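Local coordinates for putative modulator of DNA gyrase (Bacteroides thetaiotaomicron, PDB 1VPB) that belongs to the peptidase U62 (PmbA/TldD) family and probably acts as a metallopeptidase, at the interface of chains A and B. Coordinates in Å, arbitrary orientation; residue numbers count along the deposited sequence, not the author numbering. Chains: chain A/B, putative modulator of DNA gyrase.

Contact 1: the interface of chains A and B. Residues chain A 96-97, 100-101, 103-104; chain B 49, 59, 61, 138.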
loop_
_atom_site.group_PDB
_atom_site.type_symbol
_atom_site.label_atom_id
_atom_site.label_comp_id
_atom_site.label_asym_id
_atom_site.label_seq_id
_atom_site.Cartn_x
_atom_site.Cartn_y
_atom_site.Cartn_z
ATOM N N ASN A 96 -15.388 25.018 3.924
ATOM C CA ASN A 96 -13.937 25.115 3.928
ATOM C C ASN A 96 -13.343 24.489 2.687
ATOM O O ASN A 96 -12.424 25.051 2.142
ATOM C CB ASN A 96 -13.346 24.498 5.179
ATOM C CG ASN A 96 -13.597 25.366 6.404
ATOM O OD1 ASN A 96 -14.013 26.551 6.289
ATOM N ND2 ASN A 96 -13.330 24.813 7.586
ATOM N N GLY A 97 -13.899 23.360 2.217
ATOM C CA GLY A 97 -13.465 22.741 0.990
ATOM C C GLY A 97 -13.651 23.625 -0.244
ATOM O O GLY A 97 -12.750 23.744 -1.085
ATOM N N SER A 100 -11.187 26.604 -0.004
ATOM C CA SER A 100 -9.850 26.112 -0.263
ATOM C C SER A 100 -9.626 25.803 -1.752
ATOM O O SER A 100 -8.567 26.119 -2.312
ATOM C CB SER A 100 -9.626 24.865 0.559
ATOM O OG SER A 100 -9.582 25.205 1.920
ATOM N N THR A 101 -10.617 25.227 -2.368
ATOM C CA THR A 101 -10.567 24.854 -3.790
ATOM C C THR A 101 -10.378 26.093 -4.629
ATOM O O THR A 101 -9.627 26.099 -5.597
ATOM C CB THR A 101 -11.845 24.127 -4.211
ATOM O OG1 THR A 101 -11.929 22.836 -3.584
ATOM C CG2 THR A 101 -12.001 23.901 -5.697
ATOM N N TYR A 103 -8.682 28.649 -4.135
ATOM C CA TYR A 103 -7.306 29.097 -4.165
ATOM C C TYR A 103 -6.397 28.398 -5.186
ATOM O O TYR A 103 -5.260 28.908 -5.512
ATOM C CB TYR A 103 -6.667 28.994 -2.792
ATOM C CG TYR A 103 -7.384 29.807 -1.725
ATOM C CD1 TYR A 103 -7.523 31.190 -1.833
ATOM C CD2 TYR A 103 -7.825 29.196 -0.612
ATOM C CE1 TYR A 103 -8.176 31.920 -0.807
ATOM C CE2 TYR A 103 -8.457 29.905 0.404
ATOM C CZ TYR A 103 -8.634 31.246 0.290
ATOM O OH TYR A 103 -9.256 31.896 1.378
ATOM N N LEU A 104 -6.867 27.290 -5.705
ATOM C CA LEU A 104 -6.149 26.563 -6.769
ATOM C C LEU A 104 -6.100 27.408 -8.048
ATOM O O LEU A 104 -6.888 28.349 -8.213
ATOM C CB LEU A 104 -6.854 25.261 -7.088
ATOM C CG LEU A 104 -6.920 24.235 -5.980
ATOM C CD1 LEU A 104 -7.741 23.052 -6.384
ATOM C CD2 LEU A 104 -5.585 23.835 -5.450
ATOM N N PHE B 49 -2.145 19.705 -0.774
ATOM C CA PHE B 49 -2.046 20.387 -2.053
ATOM C C PHE B 49 -0.879 19.767 -2.827
ATOM O O PHE B 49 0.236 19.702 -2.310
ATOM C CB PHE B 49 -1.742 21.898 -1.957
ATOM C CG PHE B 49 -2.874 22.736 -1.406
ATOM C CD1 PHE B 49 -3.919 23.153 -2.243
ATOM C CD2 PHE B 49 -2.873 23.172 -0.073
ATOM C CE1 PHE B 49 -4.990 23.956 -1.719
ATOM C CE2 PHE B 49 -3.929 23.925 0.450
ATOM C CZ PHE B 49 -4.994 24.314 -0.378
ATOM N N LEU B 59 -6.140 19.522 -4.869
ATOM C CA LEU B 59 -6.479 19.644 -3.467
ATOM C C LEU B 59 -7.264 18.413 -3.032
ATOM O O LEU B 59 -8.276 18.057 -3.671
ATOM C CB LEU B 59 -7.436 20.797 -3.256
ATOM C CG LEU B 59 -7.953 20.950 -1.841
ATOM C CD1 LEU B 59 -6.841 21.229 -0.790
ATOM C CD2 LEU B 59 -8.917 22.032 -1.846
ATOM N N GLN B 61 -8.936 17.158 0.775
ATOM C CA GLN B 61 -9.130 17.360 2.210
ATOM C C GLN B 61 -9.968 16.207 2.767
ATOM O O GLN B 61 -10.863 15.721 2.098
ATOM C CB GLN B 61 -9.833 18.675 2.534
ATOM C CG GLN B 61 -8.955 19.869 2.216
ATOM C CD GLN B 61 -9.618 21.196 2.526
ATOM O OE1 GLN B 61 -10.825 21.360 2.318
ATOM N NE2 GLN B 61 -8.801 22.191 2.926
ATOM N N PRO B 138 -5.769 28.392 4.104
ATOM C CA PRO B 138 -5.358 27.453 3.062
ATOM C C PRO B 138 -4.591 28.143 1.981
ATOM O O PRO B 138 -3.710 27.561 1.337
ATOM C CB PRO B 138 -6.716 26.922 2.538
ATOM C CG PRO B 138 -7.569 26.965 3.765
ATOM C CD PRO B 138 -7.216 28.337 4.335
#
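A:Ser100 and A:Thr101, in the last turn of helix 87-101 with helical backbone angles, lie against B:Leu59 and B:Gln61, two residues of extended strand 58-73 with one residue between them. B:Leu59 has CG anti to its backbone N (chi1 175°), which sends methyl CD2 up to the helix. There it stands 3.6 Å from the A:Thr101 hydroxyl OG1 and 3.8 Å from A:Ser100 CB. Both helix hydroxyls turn back on their own helix: OG of A:Ser100 bonds to A:Asn96 O (2.9 Å), and OG1 of A:Thr101 to A:Gly97 O from above the carbonyl plane. B:Gln61 reaches up with its chain extended beyond CG. Its amide NE2 gives A:Ser100 OG a weak hydrogen bond, and its OE1 sits 3.3 Å from A:Gly97 CA, a spot where the glycine offers no side chain. Roughly at right angles to NE2, ring carbon CG of B:Pro138, at the start of helix 138-150, comes within 3.2 Å of A:Ser100 OG. The A:Tyr103 ring meets the same proline obliquely and more loosely, CD2 toward B:Pro138 CB. Beyond the helix end A:Leu104 spreads its methyls: CD1 packs at 3.9 Å on B:Leu59 CB, while CD2 meets the B:Phe49 ring at its edge, in plane, 3.7 Å from ring carbon CD1.

Contact 2: the interface of chains A and B. Residues chain A 59-63; chain B 79-81, 93.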
loop_
_atom_site.group_PDB
_atom_site.type_symbol
_atom_site.label_atom_id
_atom_site.label_comp_id
_atom_site.label_asym_id
_atom_site.label_seq_id
_atom_site.Cartn_x
_atom_site.Cartn_y
_atom_site.Cartn_z
ATOM N N LEU A 59 -9.754 -12.517 13.809
ATOM C CA LEU A 59 -10.979 -11.949 13.287
ATOM C C LEU A 59 -10.839 -10.434 13.215
ATOM O O LEU A 59 -10.483 -9.789 14.223
ATOM C CB LEU A 59 -12.119 -12.178 14.256
ATOM C CG LEU A 59 -13.429 -11.526 13.870
ATOM C CD1 LEU A 59 -14.015 -12.037 12.521
ATOM C CD2 LEU A 59 -14.369 -11.769 14.945
ATOM N N GLN A 60 -11.154 -9.909 12.078
ATOM C CA GLN A 60 -11.424 -8.454 11.897
ATOM C C GLN A 60 -12.736 -8.202 11.255
ATOM O O GLN A 60 -13.098 -8.820 10.196
ATOM C CB GLN A 60 -10.331 -7.791 11.060
ATOM N N GLN A 61 -13.483 -7.277 11.836
ATOM C CA GLN A 61 -14.732 -6.843 11.214
ATOM C C GLN A 61 -14.746 -5.315 11.135
ATOM O O GLN A 61 -14.254 -4.651 12.031
ATOM C CB GLN A 61 -15.969 -7.303 11.980
ATOM C CG GLN A 61 -16.144 -8.806 11.903
ATOM C CD GLN A 61 -17.364 -9.304 12.652
ATOM O OE1 GLN A 61 -17.696 -8.790 13.726
ATOM N NE2 GLN A 61 -17.979 -10.388 12.138
ATOM N N ALA A 62 -15.369 -4.798 10.101
ATOM C CA ALA A 62 -15.427 -3.349 9.878
ATOM C C ALA A 62 -16.740 -2.945 9.299
ATOM O O ALA A 62 -17.335 -3.695 8.516
ATOM C CB ALA A 62 -14.285 -2.941 8.965
ATOM N N SER A 63 -17.198 -1.735 9.633
ATOM C CA SER A 63 -18.403 -1.162 9.085
ATOM C C SER A 63 -18.122 0.311 8.827
ATOM O O SER A 63 -17.704 1.017 9.729
ATOM C CB SER A 63 -19.523 -1.240 10.059
ATOM O OG SER A 63 -20.695 -0.784 9.455
ATOM N N SER B 79 -11.050 -8.183 16.816
ATOM C CA SER B 79 -10.937 -6.758 16.537
ATOM C C SER B 79 -12.004 -6.249 15.601
ATOM O O SER B 79 -12.273 -6.871 14.542
ATOM C CB SER B 79 -9.545 -6.508 15.894
ATOM O OG SER B 79 -8.508 -7.011 16.722
ATOM N N ILE B 80 -12.694 -5.182 15.994
ATOM C CA ILE B 80 -13.679 -4.578 15.149
ATOM C C ILE B 80 -13.469 -3.050 15.067
ATOM O O ILE B 80 -12.898 -2.425 15.969
ATOM C CB ILE B 80 -15.087 -4.856 15.602
ATOM C CG1 ILE B 80 -15.441 -4.204 16.934
ATOM C CG2 ILE B 80 -15.339 -6.411 15.748
ATOM C CD1 ILE B 80 -16.800 -4.564 17.463
ATOM N N SER B 81 -13.957 -2.447 14.001
ATOM C CA SER B 81 -13.793 -1.004 13.866
ATOM C C SER B 81 -14.881 -0.452 12.977
ATOM O O SER B 81 -15.278 -1.105 11.998
ATOM C CB SER B 81 -12.413 -0.739 13.279
ATOM O OG SER B 81 -12.394 -1.083 11.901
ATOM N N PHE B 93 -23.453 -3.854 15.829
ATOM C CA PHE B 93 -22.109 -4.089 15.374
ATOM C C PHE B 93 -21.257 -4.723 16.476
ATOM O O PHE B 93 -20.476 -5.661 16.233
ATOM C CB PHE B 93 -21.468 -2.766 14.913
ATOM C CG PHE B 93 -20.111 -2.938 14.283
ATOM C CD1 PHE B 93 -19.946 -3.648 13.100
ATOM C CD2 PHE B 93 -19.027 -2.432 14.889
ATOM C CE1 PHE B 93 -18.697 -3.837 12.570
ATOM C CE2 PHE B 93 -17.780 -2.576 14.340
ATOM C CZ PHE B 93 -17.618 -3.233 13.195
HETATM O O HOH W 1 -19.538 -6.868 13.919
#
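A:Gln61 and B:Ile80 pair at the middle of a parallel beta ladder in which strand 58-73 of chain A and strand 76-82 of chain B join into one sheet across the interface. The main chain ties the two together: B:Ser79 N gives to A:Leu59 O, A:Gln61 N to B:Ser79 O, B:Ser81 N to A:Gln61 O (3.0 Å) and A:Ser63 N to B:Ser81 O. The A:Gln61 side chain leaves the sheet beside B:Ile80, its CB lying 3.9 Å from branch methyl CG2. B:Ile80 puts CG2 there because it is anti to the carbonyl carbon, with CG1 held between N and C (chi1 67°). CG and CD then carry the extended chain past the isoleucine. At the tip, amide oxygen OE1 is 3.9 Å from the same CG2 and 2.7 Å from water 1, which in turn lies 2.8 Å from B:Phe93 O. The B:Phe93 ring, from helix 87-101, lies against the ladder: CE1 touches A:Ser63 CB at 3.7 Å, CZ lies near A:Ala62 CA, and B:Ser81 N of its own chain is at the ring edge, in plane. An alanine in place of B:Phe93 would probably open a gap beside A:Ser63 CB and leave this stretch of the ladder less shielded. Ring atom CZ also comes within 3.8 Å of the carbonyl oxygen A:Gln61 O.

Contact 3: the interface of chains A and B. Residues chain A 42-43, 63-65; chain B 83-84.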
loop_
_atom_site.group_PDB
_atom_site.type_symbol
_atom_site.label_atom_id
_atom_site.label_comp_id
_atom_site.label_asym_id
_atom_site.label_seq_id
_atom_site.Cartn_x
_atom_site.Cartn_y
_atom_site.Cartn_z
ATOM N N TYR A 42 -21.229 6.471 0.462
ATOM C CA TYR A 42 -20.828 5.086 0.334
ATOM C C TYR A 42 -20.951 4.428 1.677
ATOM O O TYR A 42 -20.882 5.062 2.744
ATOM C CB TYR A 42 -19.409 4.959 -0.222
ATOM C CG TYR A 42 -18.378 5.646 0.646
ATOM C CD1 TYR A 42 -17.842 4.986 1.727
ATOM C CD2 TYR A 42 -17.993 6.971 0.413
ATOM C CE1 TYR A 42 -16.938 5.589 2.571
ATOM C CE2 TYR A 42 -17.052 7.589 1.266
ATOM C CZ TYR A 42 -16.538 6.878 2.332
ATOM O OH TYR A 42 -15.630 7.430 3.227
ATOM N N SER A 43 -21.135 3.112 1.647
ATOM C CA SER A 43 -20.988 2.367 2.871
ATOM C C SER A 43 -20.556 0.962 2.558
ATOM O O SER A 43 -20.687 0.457 1.428
ATOM C CB SER A 43 -22.250 2.325 3.671
ATOM O OG SER A 43 -23.193 1.548 3.037
ATOM N N SER A 63 -17.198 -1.735 9.633
ATOM C CA SER A 63 -18.403 -1.162 9.085
ATOM C C SER A 63 -18.122 0.311 8.827
ATOM O O SER A 63 -17.704 1.017 9.729
ATOM C CB SER A 63 -19.523 -1.240 10.059
ATOM O OG SER A 63 -20.695 -0.784 9.455
ATOM N N GLU A 64 -18.279 0.757 7.602
ATOM C CA GLU A 64 -17.791 2.125 7.289
ATOM C C GLU A 64 -18.840 2.810 6.444
ATOM O O GLU A 64 -19.635 2.156 5.763
ATOM C CB GLU A 64 -16.447 2.041 6.548
ATOM C CG GLU A 64 -15.286 1.348 7.239
ATOM N N GLY A 65 -18.908 4.145 6.524
ATOM C CA GLY A 65 -19.797 4.908 5.678
ATOM C C GLY A 65 -19.272 6.305 5.582
ATOM O O GLY A 65 -18.805 6.832 6.611
ATOM N N ASN B 83 -17.002 3.464 11.684
ATOM C CA ASN B 83 -17.191 4.894 11.759
ATOM C C ASN B 83 -18.637 5.245 11.707
ATOM O O ASN B 83 -18.966 6.394 11.433
ATOM C CB ASN B 83 -16.382 5.603 10.693
ATOM C CG ASN B 83 -16.742 5.182 9.277
ATOM O OD1 ASN B 83 -17.882 4.802 8.996
ATOM N ND2 ASN B 83 -15.783 5.360 8.348
ATOM N N ARG B 84 -19.505 4.251 11.911
ATOM C CA ARG B 84 -20.928 4.423 11.877
ATOM C C ARG B 84 -21.410 4.386 13.309
ATOM O O ARG B 84 -21.620 3.312 13.864
ATOM C CB ARG B 84 -21.630 3.332 11.042
ATOM C CG ARG B 84 -21.182 3.266 9.622
ATOM C CD ARG B 84 -21.811 2.113 8.832
ATOM N NE ARG B 84 -23.177 2.334 8.425
ATOM C CZ ARG B 84 -23.537 2.986 7.330
ATOM N NH1 ARG B 84 -22.628 3.562 6.564
ATOM N NH2 ARG B 84 -24.809 3.125 7.020
HETATM O O HOH W 2 -20.064 7.145 9.030
#
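B:Asn83 turns its CG between its own backbone N and carbonyl carbon (chi1 60°), and a chi2 of 30° then aims amide oxygen OD1 at A:Gly65 N. In this peptidase U62 (PmbA/TldD) family protein the asparagine follows directly after strand 76-82, and its side chain continues the pairing with strand 58-73 of the other chain. OD1 accepts the glycine N-H at 2.8 Å on a lone pair, in the plane of the amide. The backbone N of B:Asn83 gives to A:Ser63 O at 3.2 Å, nearly along the C=O axis. Main chain and side chain of one residue thus hold a carbonyl and an N-H of the strand on either side of A:Glu64. Water 2 adds a bridge, 2.7 Å from A:Gly65 O and 2.7 Å from B:Asn83 O, with OD1 a longer third partner. An alanine here would probably leave A:Gly65 N without its acceptor and the water less firmly fixed. B:Arg84 runs across the same strand, bent at chi3 (77°), which brings the guanidinium edge-on to the glycine, A:Gly65 N in its plane. Its CD passes 3.2 Å from the A:Ser63 hydroxyl OG. Farther on, NH1 lies 3.3 Å from A:Gly65 CA and 3.2 Å from A:Ser43 CB, on neighbouring strand 36-52. The same NH1 gives A:Glu64 O a weak hydrogen bond (3.4 Å).

Contact 4: the interface of chains A and B. Residues chain A 49, 57-59, 142; chain B 100-101, 103-105.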
loop_
_atom_site.group_PDB
_atom_site.type_symbol
_atom_site.label_atom_id
_atom_site.label_comp_id
_atom_site.label_asym_id
_atom_site.label_seq_id
_atom_site.Cartn_x
_atom_site.Cartn_y
_atom_site.Cartn_z
ATOM N N PHE A 49 -11.616 -13.640 8.515
ATOM C CA PHE A 49 -11.029 -14.624 9.408
ATOM C C PHE A 49 -9.714 -15.099 8.785
ATOM O O PHE A 49 -9.699 -15.531 7.633
ATOM C CB PHE A 49 -11.884 -15.893 9.622
ATOM C CG PHE A 49 -13.150 -15.673 10.420
ATOM C CD1 PHE A 49 -13.109 -15.648 11.821
ATOM C CD2 PHE A 49 -14.397 -15.560 9.788
ATOM C CE1 PHE A 49 -14.314 -15.447 12.578
ATOM C CE2 PHE A 49 -15.568 -15.332 10.517
ATOM C CZ PHE A 49 -15.523 -15.271 11.919
ATOM N N ASP A 57 -5.809 -17.872 15.389
ATOM C CA ASP A 57 -7.073 -17.410 14.792
ATOM C C ASP A 57 -7.166 -15.920 14.908
ATOM O O ASP A 57 -6.931 -15.341 15.966
ATOM C CB ASP A 57 -8.273 -17.950 15.540
ATOM C CG ASP A 57 -8.581 -19.360 15.203
ATOM O OD1 ASP A 57 -7.739 -20.046 14.582
ATOM O OD2 ASP A 57 -9.653 -19.885 15.517
ATOM N N ARG A 58 -7.536 -15.284 13.823
ATOM C CA ARG A 58 -7.708 -13.859 13.833
ATOM C C ARG A 58 -9.074 -13.490 13.215
ATOM O O ARG A 58 -9.494 -14.089 12.237
ATOM C CB ARG A 58 -6.548 -13.211 13.098
ATOM C CG ARG A 58 -5.208 -13.420 13.811
ATOM N N LEU A 59 -9.754 -12.517 13.809
ATOM C CA LEU A 59 -10.979 -11.949 13.287
ATOM C C LEU A 59 -10.839 -10.434 13.215
ATOM O O LEU A 59 -10.483 -9.789 14.223
ATOM C CB LEU A 59 -12.119 -12.178 14.256
ATOM C CG LEU A 59 -13.429 -11.526 13.870
ATOM C CD1 LEU A 59 -14.015 -12.037 12.521
ATOM C CD2 LEU A 59 -14.369 -11.769 14.945
ATOM N N ILE A 142 -16.008 -19.166 9.447
ATOM C CA ILE A 142 -14.733 -19.631 9.958
ATOM C C ILE A 142 -14.537 -21.145 9.760
ATOM O O ILE A 142 -13.418 -21.603 9.519
ATOM C CB ILE A 142 -14.526 -19.214 11.422
ATOM C CG1 ILE A 142 -13.058 -19.401 11.783
ATOM C CG2 ILE A 142 -15.424 -20.016 12.347
ATOM C CD1 ILE A 142 -12.755 -19.205 13.210
ATOM N N SER B 100 -19.144 -13.236 17.066
ATOM C CA SER B 100 -18.231 -13.736 16.059
ATOM C C SER B 100 -16.869 -14.125 16.656
ATOM O O SER B 100 -16.294 -15.162 16.297
ATOM C CB SER B 100 -18.043 -12.670 15.005
ATOM O OG SER B 100 -19.240 -12.502 14.293
ATOM N N THR B 101 -16.396 -13.322 17.563
ATOM C CA THR B 101 -15.103 -13.540 18.230
ATOM C C THR B 101 -15.139 -14.846 18.983
ATOM O O THR B 101 -14.179 -15.607 18.988
ATOM C CB THR B 101 -14.779 -12.393 19.187
ATOM O OG1 THR B 101 -14.520 -11.179 18.461
ATOM C CG2 THR B 101 -13.591 -12.621 20.093
ATOM N N TYR B 103 -16.449 -17.572 18.272
ATOM C CA TYR B 103 -16.243 -18.719 17.411
ATOM C C TYR B 103 -14.781 -19.065 17.099
ATOM O O TYR B 103 -14.466 -20.214 16.609
ATOM C CB TYR B 103 -16.998 -18.563 16.104
ATOM C CG TYR B 103 -18.499 -18.400 16.285
ATOM C CD1 TYR B 103 -19.271 -19.381 16.905
ATOM C CD2 TYR B 103 -19.115 -17.323 15.766
ATOM C CE1 TYR B 103 -20.672 -19.206 17.035
ATOM C CE2 TYR B 103 -20.489 -17.147 15.879
ATOM C CZ TYR B 103 -21.244 -18.077 16.517
ATOM O OH TYR B 103 -22.636 -17.841 16.562
ATOM N N LEU B 104 -13.899 -18.137 17.386
ATOM C CA LEU B 104 -12.450 -18.366 17.231
ATOM C C LEU B 104 -11.975 -19.442 18.215
ATOM O O LEU B 104 -12.656 -19.735 19.207
ATOM C CB LEU B 104 -11.681 -17.092 17.514
ATOM C CG LEU B 104 -11.929 -15.927 16.583
ATOM C CD1 LEU B 104 -11.204 -14.703 17.041
ATOM C CD2 LEU B 104 -11.658 -16.235 15.150
ATOM N N ALA B 105 -10.797 -19.984 17.980
ATOM C CA ALA B 105 -10.121 -20.755 19.023
ATOM C C ALA B 105 -9.634 -19.843 20.064
ATOM O O ALA B 105 -9.169 -18.749 19.787
ATOM C CB ALA B 105 -8.956 -21.548 18.440
#
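The loop after helix 87-101 of chain B, carrying B:Leu104 and B:Ala105, fits against strands 36-52 and 58-73, the loop residue A:Asp57 just before the second strand, and helix 138-150 of chain A. B:Leu104 enters with CG anti to its carbonyl carbon (chi1 -64°) and presents methyl CD2 to A:Phe49 at its ring edge, to A:Ile142 CD1 at 3.7 Å and to A:Asp57 CB at 3.8 Å. A:Ile142 keeps CG1 anti to its backbone N (chi1 -165°); its side chain meets the leucine at about a right angle. The phenylalanine ring is clamped within its own chain, with A:Leu59 CD1 3.4 Å above one face toward the rim and A:Ile142 CB 3.7 Å above the centre of the other. That sandwich would hold the ring plane and turns its edge to the leucine. Just past it, the A:Asp57 carboxylate oxygen OD2 takes a nearly straight hydrogen bond (173° at H) from B:Ala105 N at 2.7 Å, arriving from above the carboxylate plane. Methyl CB of B:Ala105 lies alongside, 3.4 Å from OD2. The site sits at the start of strand 58-73, where it, strand 36-52 and helix 138-150 of chain A meet the loop leaving helix 87-101 of chain B.

Contacts 4, 2 and 3 follow strand 58-73 of chain A in order: contact 4 shares A:Leu59 with contact 2, contact 2 shares A:Ser63 with contact 3, and each neighbouring pair has C-alpha centres about 11 Å apart. Contacts 3 and 4 are about 22 Å apart. Contact 1 lies about 43 Å from contact 4 and 33 Å from contact 2, yet it uses the same elements with the chains exchanged, overlapping the twin of contact 4 at residues 49, 59, 100, 101, 103 and 104. The two-fold interface thus appears to combine sheet pairing across the chains with loop and helix packing at two distant places, which is consistent with a dimer.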